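Local coordinates for protein amidohydrolase (Staphylococcus aureus, PDB 3NUR) that probably hydrolyses carbon-nitrogen bonds other than peptide bonds, as a putative metal-dependent amidohydrolase built on a TIM barrel with a calcium ion bound in its structure, at residues D167-Q172 / G229-H234; L191-V196 / Y222-D227; G252-F257 / M293-Q298. All blocks are in the same frame, centred on the assembly; numbering follows the deposited sequence. Where two conformers were deposited one is given.

Contact 1 (D167-Q172 / G229-H234); sequences DGFLDQ and GIHAIH
Phe-169, in the loop that follows barrel strand 159-162, wedges its ring between His-231 and His-234 of helix 223-237, making a three-ring aromatic cluster on the flank of the TIM barrel. Both ring pairs are oblique. The Phe-169 plane is turned 39° from that of His-231 and 47° from that of His-234. Its CD1 edges over one face of His-231, 3.3 Å from CG, while CD2 sits above the centre of the His-234 ring. The helix backbone adds a CH-pi contact, with His-231 CA over the face of the phenyl ring, and Ile-230 CG2 touches Phe-169 CE2 at 4.0 Å.

Two hydrogen bonds frame this apolar wedge, His-231 accepting and His-234 donating. Leu-170 N donates to His-231 NE2 over 2.9 Å in an almost straight line, though the donor is tilted from the ring plane. His-231 reaches it with CG anti to its own backbone N (chi1 -165°), which carries the ring away from the helix into the loop, where Leu-170 CG also packs against NE2. The acceptor role is consistent with an unprotonated NE2.

At the other end, a type I turn from Phe-169 to Gln-172 presents Asp-171 to the helix. His-234 ND1 donates a hydrogen bond to Asp-171 OD2 at 2.8 Å, the oxygen lying near the imidazole plane while the N-H arrives from above the carboxylate plane.

Contact 2 (L191-V196 / Y222-D227); sequences LHPAPV and YGWHID. With CA (calcium ion), chain B.
Pro-193 CB lies over the five-membered ring of Trp-224, 3.7 Å from its centroid, in a CH-pi contact that joins the loop leaving the C-terminal end of barrel strand 189-192 to the first turn of helix 223-237. This is the tight part. The same CB is 3.4 Å from both Trp-224 CD1 and Trp-224 O, and Pro-193 CG reaches across to the His-225 ring. Trp-224 holds its CG between backbone N and carbonyl carbon (chi1 70°), folding the indole back along the loop; its six-membered ring therefore runs on to Pro-195, whose N is 3.5 Å from CE3.

Toward the outer end the fit is looser. Val-196 meets the helix through CG1 alone, 3.7 Å from Asp-227 OD1, and exposed Pro-195 touches Trp-224 CZ3 with its CD at 3.9 Å.

No direct hydrogen bond spans the two segments; a water does the work. It accepts from Ala-194 N and lies within donating distance of Trp-224 O and Asp-227 OD2, the latter also salt-bridged to Arg-164.

On the barrel side, His-192 NE2 binds the calcium ion at 2.3 Å, alongside Glu-28, His-30, Asp-316 and two waters. Its ND1 donates to Pro-193 O in the ring plane, on a carbonyl lone pair. With ND1 donating to that carbonyl, the NE2 lone pair is left for calcium, and the bond probably limits rotation of this metal ligand.

Contact 3 (G252-F257 / M293-Q298); sequences GHWGEF and MLTKPQ
Trp-254 points its indole at the segment 293-298 and is met there on a face and at an edge. Over the face comes Gln-298, from the first turn of helix 296-306: its CB stands 3.6 Å from the centroid of the five-membered ring, close to the normal, a CH-pi contact in which the two side chains cross at about a right angle. At the edge, NE1 donates to the backbone O of Met-293 at 2.7 Å. The bond is bent, 138° at the hydrogen; the indole N-H lies in the carbonyl plane, whereas the oxygen is tilted 23° from the plane of the indole.

Met-293, deposited as selenomethionine, reaches back the other way. A bend at its last torsion carries CE to 3.9 Å from Trp-254 CD1. Its SE lies at the edge of the His-253 ring, 3.6 Å from CD2. His-253 meets a second partner in its plane, since ND1 donates to Glu-256 OE2 at 2.8 Å. These two contacts, with the ring of His-225 meeting it from helix 223-237, probably limit how the imidazole can turn.

Gln-298 sends its amide away from the tryptophan. A bend at chi2 (76°) turns it back to the N-cap residue, where Thr-295 OG1 donates to OE1 from above the carbonyl plane.

The loops after strands 249-251 and 286-288 are thereby joined at the C-terminal mouth of the barrel, where amidohydrolases place their metal site; the nearest atom of the His-253 side chain lies about 5 Å from the calcium ion.

In the fold
Contacts 1 and 2 draw on the same helix, 223-237: its first turn packs on the loop after strand 189-192, and its next turns receive the loop after strand 159-162. Leu-191 of contact 2 joins them by packing on His-231. Contact 3 is a surface contact that ties the loops after the next two strands of the same parallel sheet, and it meets contact 2 through a probable His-225 to Glu-256 hydrogen bond and the His-225 and His-253 rings. Contacts 1 and 2 are both partly buried, yet contact 1 uses direct histidine bonds, contact 2 a bridging water and a calcium ligand, and contact 3 an indole-to-backbone bond.

Contact 1 (D167-Q172 / G229-H234)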
loop_
_atom_site.group_PDB
_atom_site.type_symbol
_atom_site.label_atom_id
_atom_site.label_comp_id
_atom_site.label_asym_id
_atom_site.label_seq_id
_atom_site.Cartn_x
_atom_site.Cartn_y
_atom_site.Cartn_z
ATOM N N ASP A 167 15.222 0.078 12.413
ATOM C CA ASP A 167 16.276 -0.939 12.427
ATOM C C ASP A 167 16.241 -1.924 11.246
ATOM O O ASP A 167 16.924 -2.948 11.269
ATOM C CB ASP A 167 16.309 -1.655 13.789
ATOM C CG ASP A 167 14.999 -2.322 14.184
ATOM O OD1 ASP A 167 14.111 -2.467 13.312
ATOM O OD2 ASP A 167 14.847 -2.666 15.368
ATOM N N GLY A 168 15.456 -1.608 10.224
ATOM C CA GLY A 168 15.395 -2.452 9.038
ATOM C C GLY A 168 14.023 -2.918 8.610
ATOM O O GLY A 168 12.999 -2.328 8.969
ATOM N N PHE A 169 14.012 -3.985 7.803
ATOM C CA PHE A 169 12.785 -4.541 7.242
ATOM C C PHE A 169 11.946 -5.256 8.283
ATOM O O PHE A 169 12.453 -5.676 9.330
ATOM C CB PHE A 169 13.114 -5.459 6.053
ATOM C CG PHE A 169 13.716 -4.750 4.856
ATOM C CD1 PHE A 169 13.076 -3.655 4.279
ATOM C CD2 PHE A 169 14.875 -5.225 4.258
ATOM C CE1 PHE A 169 13.607 -3.024 3.138
ATOM C CE2 PHE A 169 15.400 -4.605 3.112
ATOM C CZ PHE A 169 14.754 -3.514 2.557
ATOM N N LEU A 170 10.656 -5.393 7.973
ATOM C CA LEU A 170 9.665 -6.000 8.859
ATOM C C LEU A 170 9.655 -7.548 8.911
ATOM O O LEU A 170 8.756 -8.136 9.523
ATOM C CB LEU A 170 8.269 -5.356 8.664
ATOM C CG LEU A 170 8.206 -3.796 8.709
ATOM C CD1 LEU A 170 6.851 -3.268 8.229
ATOM C CD2 LEU A 170 8.504 -3.234 10.105
ATOM N N ASP A 171 10.669 -8.215 8.291
ATOM C CA ASP A 171 10.808 -9.680 8.395
ATOM C C ASP A 171 11.435 -10.080 9.743
ATOM O O ASP A 171 11.462 -11.274 10.085
ATOM C CB ASP A 171 11.608 -10.281 7.221
ATOM C CG ASP A 171 13.022 -9.767 7.045
ATOM O OD1 ASP A 171 13.286 -8.596 7.429
ATOM O OD2 ASP A 171 13.842 -10.492 6.444
ATOM N N GLN A 172 11.964 -9.100 10.485
ATOM C CA GLN A 172 12.597 -9.342 11.795
ATOM C C GLN A 172 11.572 -9.900 12.786
ATOM O O GLN A 172 10.395 -9.531 12.735
ATOM C CB GLN A 172 13.217 -8.050 12.344
ATOM C CG GLN A 172 14.417 -7.572 11.554
ATOM C CD GLN A 172 14.869 -6.227 12.061
ATOM O OE1 GLN A 172 15.452 -6.115 13.141
ATOM N NE2 GLN A 172 14.557 -5.161 11.328
ATOM N N GLY A 229 9.868 -3.355 -3.112
ATOM C CA GLY A 229 9.825 -4.685 -3.726
ATOM C C GLY A 229 10.727 -5.633 -2.952
ATOM O O GLY A 229 10.347 -6.769 -2.649
ATOM N N ILE A 230 11.936 -5.154 -2.598
ATOM C CA ILE A 230 12.899 -5.953 -1.824
ATOM C C ILE A 230 12.299 -6.271 -0.445
ATOM O O ILE A 230 12.383 -7.419 0.012
ATOM C CB ILE A 230 14.286 -5.239 -1.792
ATOM C CG1 ILE A 230 14.939 -5.282 -3.207
ATOM C CG2 ILE A 230 15.227 -5.816 -0.709
ATOM C CD1 ILE A 230 16.226 -4.416 -3.394
ATOM N N HIS A 231 11.651 -5.286 0.184
ATOM C CA HIS A 231 10.997 -5.425 1.480
ATOM C C HIS A 231 9.903 -6.505 1.387
ATOM O O HIS A 231 9.885 -7.413 2.206
ATOM C CB HIS A 231 10.368 -4.084 1.901
ATOM C CG HIS A 231 9.971 -4.014 3.350
ATOM N ND1 HIS A 231 9.565 -2.828 3.909
ATOM C CD2 HIS A 231 9.970 -4.972 4.316
ATOM C CE1 HIS A 231 9.323 -3.090 5.191
ATOM N NE2 HIS A 231 9.521 -4.373 5.473
ATOM N N ALA A 232 9.041 -6.452 0.356
ATOM C CA ALA A 232 8.000 -7.465 0.203
ATOM C C ALA A 232 8.621 -8.871 0.040
ATOM O O ALA A 232 8.106 -9.808 0.625
ATOM C CB ALA A 232 7.084 -7.130 -0.972
ATOM N N ILE A 233 9.735 -9.006 -0.722
ATOM C CA ILE A 233 10.417 -10.298 -0.903
ATOM C C ILE A 233 10.951 -10.807 0.437
ATOM O O ILE A 233 10.809 -11.984 0.717
ATOM C CB ILE A 233 11.497 -10.236 -2.016
ATOM C CG1 ILE A 233 10.820 -9.964 -3.387
ATOM C CG2 ILE A 233 12.292 -11.561 -2.070
ATOM C CD1 ILE A 233 11.804 -9.299 -4.420
ATOM N N HIS A 234 11.523 -9.921 1.279
ATOM C CA HIS A 234 11.990 -10.312 2.618
ATOM C C HIS A 234 10.844 -10.982 3.397
ATOM O O HIS A 234 11.051 -11.992 4.066
ATOM C CB HIS A 234 12.438 -9.064 3.403
ATOM C CG HIS A 234 13.890 -8.757 3.265
ATOM N ND1 HIS A 234 14.777 -9.013 4.300
ATOM C CD2 HIS A 234 14.563 -8.186 2.238
ATOM C CE1 HIS A 234 15.961 -8.605 3.870
ATOM N NE2 HIS A 234 15.887 -8.109 2.628
#

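Contact 2 (L191-V196 / Y222-D227)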
loop_
_atom_site.group_PDB
_atom_site.type_symbol
_atom_site.label_atom_id
_atom_site.label_comp_id
_atom_site.label_asym_id
_atom_site.label_seq_id
_atom_site.Cartn_x
_atom_site.Cartn_y
_atom_site.Cartn_z
ATOM N N LEU A 191 1.746 -2.338 1.722
ATOM C CA LEU A 191 3.162 -1.974 1.970
ATOM C C LEU A 191 3.535 -0.938 0.909
ATOM O O LEU A 191 3.559 -1.251 -0.280
ATOM C CB LEU A 191 4.060 -3.215 1.871
ATOM C CG LEU A 191 5.515 -3.072 2.350
ATOM C CD1 LEU A 191 5.580 -2.807 3.876
ATOM C CD2 LEU A 191 6.301 -4.343 2.018
ATOM N N HIS A 192 3.763 0.302 1.346
ATOM C CA HIS A 192 3.985 1.482 0.498
ATOM C C HIS A 192 5.438 1.984 0.589
ATOM O O HIS A 192 6.044 1.890 1.653
ATOM C CB HIS A 192 3.016 2.584 0.990
ATOM C CG HIS A 192 2.943 3.838 0.161
ATOM N ND1 HIS A 192 3.954 4.768 0.177
ATOM C CD2 HIS A 192 1.956 4.281 -0.647
ATOM C CE1 HIS A 192 3.583 5.718 -0.669
ATOM N NE2 HIS A 192 2.385 5.473 -1.177
ATOM N N PRO A 193 5.974 2.622 -0.473
ATOM C CA PRO A 193 7.352 3.132 -0.386
ATOM C C PRO A 193 7.511 4.352 0.535
ATOM O O PRO A 193 6.543 5.031 0.885
ATOM C CB PRO A 193 7.681 3.501 -1.831
ATOM C CG PRO A 193 6.351 3.766 -2.480
ATOM C CD PRO A 193 5.437 2.751 -1.852
ATOM N N ALA A 194 8.750 4.618 0.928
ATOM C CA ALA A 194 9.144 5.797 1.701
ATOM C C ALA A 194 10.649 6.027 1.453
ATOM O O ALA A 194 11.305 5.111 0.933
ATOM C CB ALA A 194 8.861 5.593 3.186
ATOM N N PRO A 195 11.209 7.217 1.804
ATOM C CA PRO A 195 12.643 7.471 1.544
ATOM C C PRO A 195 13.569 6.344 1.993
ATOM O O PRO A 195 13.389 5.787 3.081
ATOM C CB PRO A 195 12.907 8.769 2.317
ATOM C CG PRO A 195 11.602 9.506 2.199
ATOM C CD PRO A 195 10.562 8.415 2.386
ATOM N N VAL A 196 14.545 5.998 1.146
ATOM C CA VAL A 196 15.520 4.945 1.450
ATOM C C VAL A 196 16.506 5.450 2.513
ATOM O O VAL A 196 16.660 6.669 2.701
ATOM C CB VAL A 196 16.286 4.406 0.203
ATOM C CG1 VAL A 196 15.345 3.730 -0.801
ATOM C CG2 VAL A 196 17.106 5.513 -0.469
ATOM N N TYR A 222 12.618 5.823 -9.162
ATOM C CA TYR A 222 13.102 4.437 -9.208
ATOM C C TYR A 222 13.340 3.831 -7.819
ATOM O O TYR A 222 12.761 2.800 -7.505
ATOM C CB TYR A 222 14.448 4.383 -10.001
ATOM C CG TYR A 222 14.733 3.083 -10.729
ATOM C CD1 TYR A 222 15.642 2.159 -10.220
ATOM C CD2 TYR A 222 14.122 2.795 -11.945
ATOM C CE1 TYR A 222 15.962 0.993 -10.928
ATOM C CE2 TYR A 222 14.423 1.629 -12.650
ATOM C CZ TYR A 222 15.306 0.708 -12.115
ATOM O OH TYR A 222 15.586 -0.446 -12.813
ATOM N N GLY A 223 14.246 4.439 -7.053
ATOM C CA GLY A 223 14.778 3.930 -5.806
ATOM C C GLY A 223 13.825 3.447 -4.731
ATOM O O GLY A 223 14.043 2.375 -4.157
ATOM N N TRP A 224 12.812 4.248 -4.389
ATOM C CA TRP A 224 11.970 3.786 -3.294
ATOM C C TRP A 224 11.022 2.662 -3.690
ATOM O O TRP A 224 10.522 1.945 -2.829
ATOM C CB TRP A 224 11.377 4.924 -2.457
ATOM C CG TRP A 224 10.308 5.788 -3.080
ATOM C CD1 TRP A 224 9.410 5.433 -4.041
ATOM C CD2 TRP A 224 9.871 7.055 -2.571
ATOM N NE1 TRP A 224 8.472 6.430 -4.208
ATOM C CE2 TRP A 224 8.733 7.438 -3.318
ATOM C CE3 TRP A 224 10.346 7.915 -1.565
ATOM C CZ2 TRP A 224 8.075 8.664 -3.112
ATOM C CZ3 TRP A 224 9.709 9.136 -1.376
ATOM C CH2 TRP A 224 8.578 9.494 -2.128
ATOM N N HIS A 225 10.857 2.469 -5.010
ATOM C CA HIS A 225 10.056 1.376 -5.579
ATOM C C HIS A 225 10.885 0.083 -5.532
ATOM O O HIS A 225 10.388 -0.969 -5.115
ATOM C CB HIS A 225 9.607 1.753 -7.001
ATOM C CG HIS A 225 8.730 2.971 -6.971
ATOM N ND1 HIS A 225 7.471 2.932 -6.407
ATOM C CD2 HIS A 225 9.003 4.246 -7.348
ATOM C CE1 HIS A 225 7.000 4.175 -6.485
ATOM N NE2 HIS A 225 7.883 4.997 -7.054
ATOM N N ILE A 226 12.174 0.174 -5.912
ATOM C CA ILE A 226 13.100 -0.957 -5.806
ATOM C C ILE A 226 13.100 -1.419 -4.343
ATOM O O ILE A 226 12.953 -2.616 -4.063
ATOM C CB ILE A 226 14.525 -0.503 -6.231
ATOM C CG1 ILE A 226 14.598 -0.220 -7.743
ATOM C CG2 ILE A 226 15.604 -1.485 -5.747
ATOM C CD1 ILE A 226 14.561 -1.490 -8.723
ATOM N N ASP A 227 13.210 -0.442 -3.416
ATOM C CA ASP A 227 13.244 -0.719 -1.985
ATOM C C ASP A 227 12.020 -1.496 -1.457
ATOM O O ASP A 227 12.179 -2.524 -0.777
ATOM C CB ASP A 227 13.469 0.590 -1.235
ATOM C CG ASP A 227 13.648 0.423 0.241
ATOM O OD1 ASP A 227 14.812 0.431 0.696
ATOM O OD2 ASP A 227 12.619 0.379 0.961
HETATM CA CA CA B . 1.075 6.680 -2.688
HETATM O O HOH W 1 10.410 2.184 0.022
HETATM O O HOH W 2 2.643 6.645 -4.204
HETATM O O HOH W 3 2.304 8.410 -1.916
#

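Contact 3 (G252-F257 / M293-Q298)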
loop_
_atom_site.group_PDB
_atom_site.type_symbol
_atom_site.label_atom_id
_atom_site.label_comp_id
_atom_site.label_asym_id
_atom_site.label_seq_id
_atom_site.Cartn_x
_atom_site.Cartn_y
_atom_site.Cartn_z
ATOM N N GLY A 252 1.642 -1.450 -4.517
ATOM C CA GLY A 252 1.325 -0.554 -5.614
ATOM C C GLY A 252 2.366 -0.536 -6.701
ATOM O O GLY A 252 3.190 -1.449 -6.804
ATOM N N HIS A 253 2.311 0.503 -7.545
ATOM C CA HIS A 253 3.235 0.730 -8.659
ATOM C C HIS A 253 3.496 -0.527 -9.470
ATOM O O HIS A 253 4.653 -0.834 -9.839
ATOM C CB HIS A 253 4.512 1.428 -8.149
ATOM C CG HIS A 253 4.169 2.599 -7.276
ATOM N ND1 HIS A 253 4.064 2.469 -5.895
ATOM C CD2 HIS A 253 3.795 3.848 -7.629
ATOM C CE1 HIS A 253 3.637 3.648 -5.461
ATOM N NE2 HIS A 253 3.485 4.513 -6.464
ATOM N N TRP A 254 2.384 -1.237 -9.796
ATOM C CA TRP A 254 2.387 -2.453 -10.603
ATOM C C TRP A 254 3.223 -3.608 -10.016
ATOM O O TRP A 254 3.702 -4.478 -10.755
ATOM C CB TRP A 254 2.788 -2.125 -12.069
ATOM C CG TRP A 254 1.794 -1.264 -12.805
ATOM C CD1 TRP A 254 2.024 -0.036 -13.355
ATOM C CD2 TRP A 254 0.433 -1.602 -13.128
ATOM N NE1 TRP A 254 0.885 0.424 -13.982
ATOM C CE2 TRP A 254 -0.099 -0.526 -13.879
ATOM C CE3 TRP A 254 -0.378 -2.724 -12.883
ATOM C CZ2 TRP A 254 -1.405 -0.537 -14.382
ATOM C CZ3 TRP A 254 -1.697 -2.706 -13.326
ATOM C CH2 TRP A 254 -2.198 -1.624 -14.063
ATOM N N GLY A 255 3.377 -3.622 -8.697
ATOM C CA GLY A 255 4.138 -4.682 -8.040
ATOM C C GLY A 255 5.550 -4.328 -7.636
ATOM O O GLY A 255 6.294 -5.215 -7.192
ATOM N N GLU A 256 5.944 -3.025 -7.758
ATOM C CA GLU A 256 7.260 -2.563 -7.268
ATOM C C GLU A 256 8.405 -3.418 -7.817
ATOM O O GLU A 256 9.321 -3.805 -7.075
ATOM C CB GLU A 256 7.254 -2.555 -5.715
ATOM C CG GLU A 256 6.039 -1.837 -5.111
ATOM C CD GLU A 256 5.980 -0.322 -5.232
ATOM O OE1 GLU A 256 6.827 0.266 -5.941
ATOM O OE2 GLU A 256 5.109 0.287 -4.566
ATOM N N PHE A 257 8.339 -3.668 -9.137
ATOM C CA PHE A 257 9.248 -4.440 -10.003
ATOM C C PHE A 257 9.146 -5.953 -9.873
ATOM O O PHE A 257 9.660 -6.655 -10.744
ATOM C CB PHE A 257 10.712 -4.053 -9.785
ATOM C CG PHE A 257 11.071 -2.657 -10.199
ATOM C CD1 PHE A 257 11.546 -2.399 -11.485
ATOM C CD2 PHE A 257 11.006 -1.605 -9.288
ATOM C CE1 PHE A 257 11.937 -1.116 -11.853
ATOM C CE2 PHE A 257 11.391 -0.317 -9.661
ATOM C CZ PHE A 257 11.887 -0.094 -10.930
HETATM N N MSE A 293 -0.550 4.910 -12.142
HETATM C CA MSE A 293 0.365 4.806 -13.294
HETATM C C MSE A 293 -0.416 4.017 -14.354
HETATM O O MSE A 293 -0.357 2.797 -14.387
HETATM C CB MSE A 293 1.669 4.068 -12.913
HETATM C CG MSE A 293 2.556 4.834 -11.940
HETATM SE SE MSE A 293 3.994 3.662 -11.242
HETATM C CE MSE A 293 4.597 2.816 -12.831
ATOM N N LEU A 294 -1.206 4.726 -15.159
ATOM C CA LEU A 294 -2.145 4.101 -16.079
ATOM C C LEU A 294 -1.518 3.784 -17.413
ATOM O O LEU A 294 -1.772 4.445 -18.422
ATOM C CB LEU A 294 -3.437 4.939 -16.165
ATOM C CG LEU A 294 -4.101 5.301 -14.807
ATOM C CD1 LEU A 294 -5.384 6.078 -15.027
ATOM C CD2 LEU A 294 -4.341 4.067 -13.933
ATOM N N THR A 295 -0.653 2.762 -17.393
ATOM C CA THR A 295 0.137 2.381 -18.555
ATOM C C THR A 295 -0.123 0.921 -18.900
ATOM O O THR A 295 -0.072 0.061 -18.019
ATOM C CB THR A 295 1.611 2.728 -18.296
ATOM O OG1 THR A 295 2.034 2.066 -17.093
ATOM C CG2 THR A 295 1.846 4.260 -18.165
ATOM N N LYS A 296 -0.495 0.664 -20.161
ATOM C CA LYS A 296 -0.844 -0.684 -20.626
ATOM C C LYS A 296 0.270 -1.758 -20.528
ATOM O O LYS A 296 -0.044 -2.882 -20.122
ATOM C CB LYS A 296 -1.450 -0.625 -22.046
ATOM C CG LYS A 296 -2.063 -1.935 -22.507
ATOM C CD LYS A 296 -2.776 -1.825 -23.861
ATOM C CE LYS A 296 -3.342 -3.154 -24.338
ATOM N NZ LYS A 296 -2.267 -4.146 -24.676
ATOM N N PRO A 297 1.537 -1.512 -20.939
ATOM C CA PRO A 297 2.527 -2.612 -20.898
ATOM C C PRO A 297 2.715 -3.278 -19.532
ATOM O O PRO A 297 2.824 -4.502 -19.456
ATOM C CB PRO A 297 3.806 -1.962 -21.442
ATOM C CG PRO A 297 3.306 -0.772 -22.264
ATOM C CD PRO A 297 2.135 -0.271 -21.487
ATOM N N GLN A 298 2.674 -2.488 -18.451
ATOM C CA GLN A 298 2.815 -2.979 -17.074
ATOM C C GLN A 298 1.550 -3.736 -16.680
ATOM O O GLN A 298 1.652 -4.799 -16.074
ATOM C CB GLN A 298 3.095 -1.821 -16.099
ATOM C CG GLN A 298 4.516 -1.237 -16.233
ATOM C CD GLN A 298 4.707 -0.354 -17.446
ATOM O OE1 GLN A 298 3.745 0.175 -18.024
ATOM N NE2 GLN A 298 5.944 -0.270 -17.939
#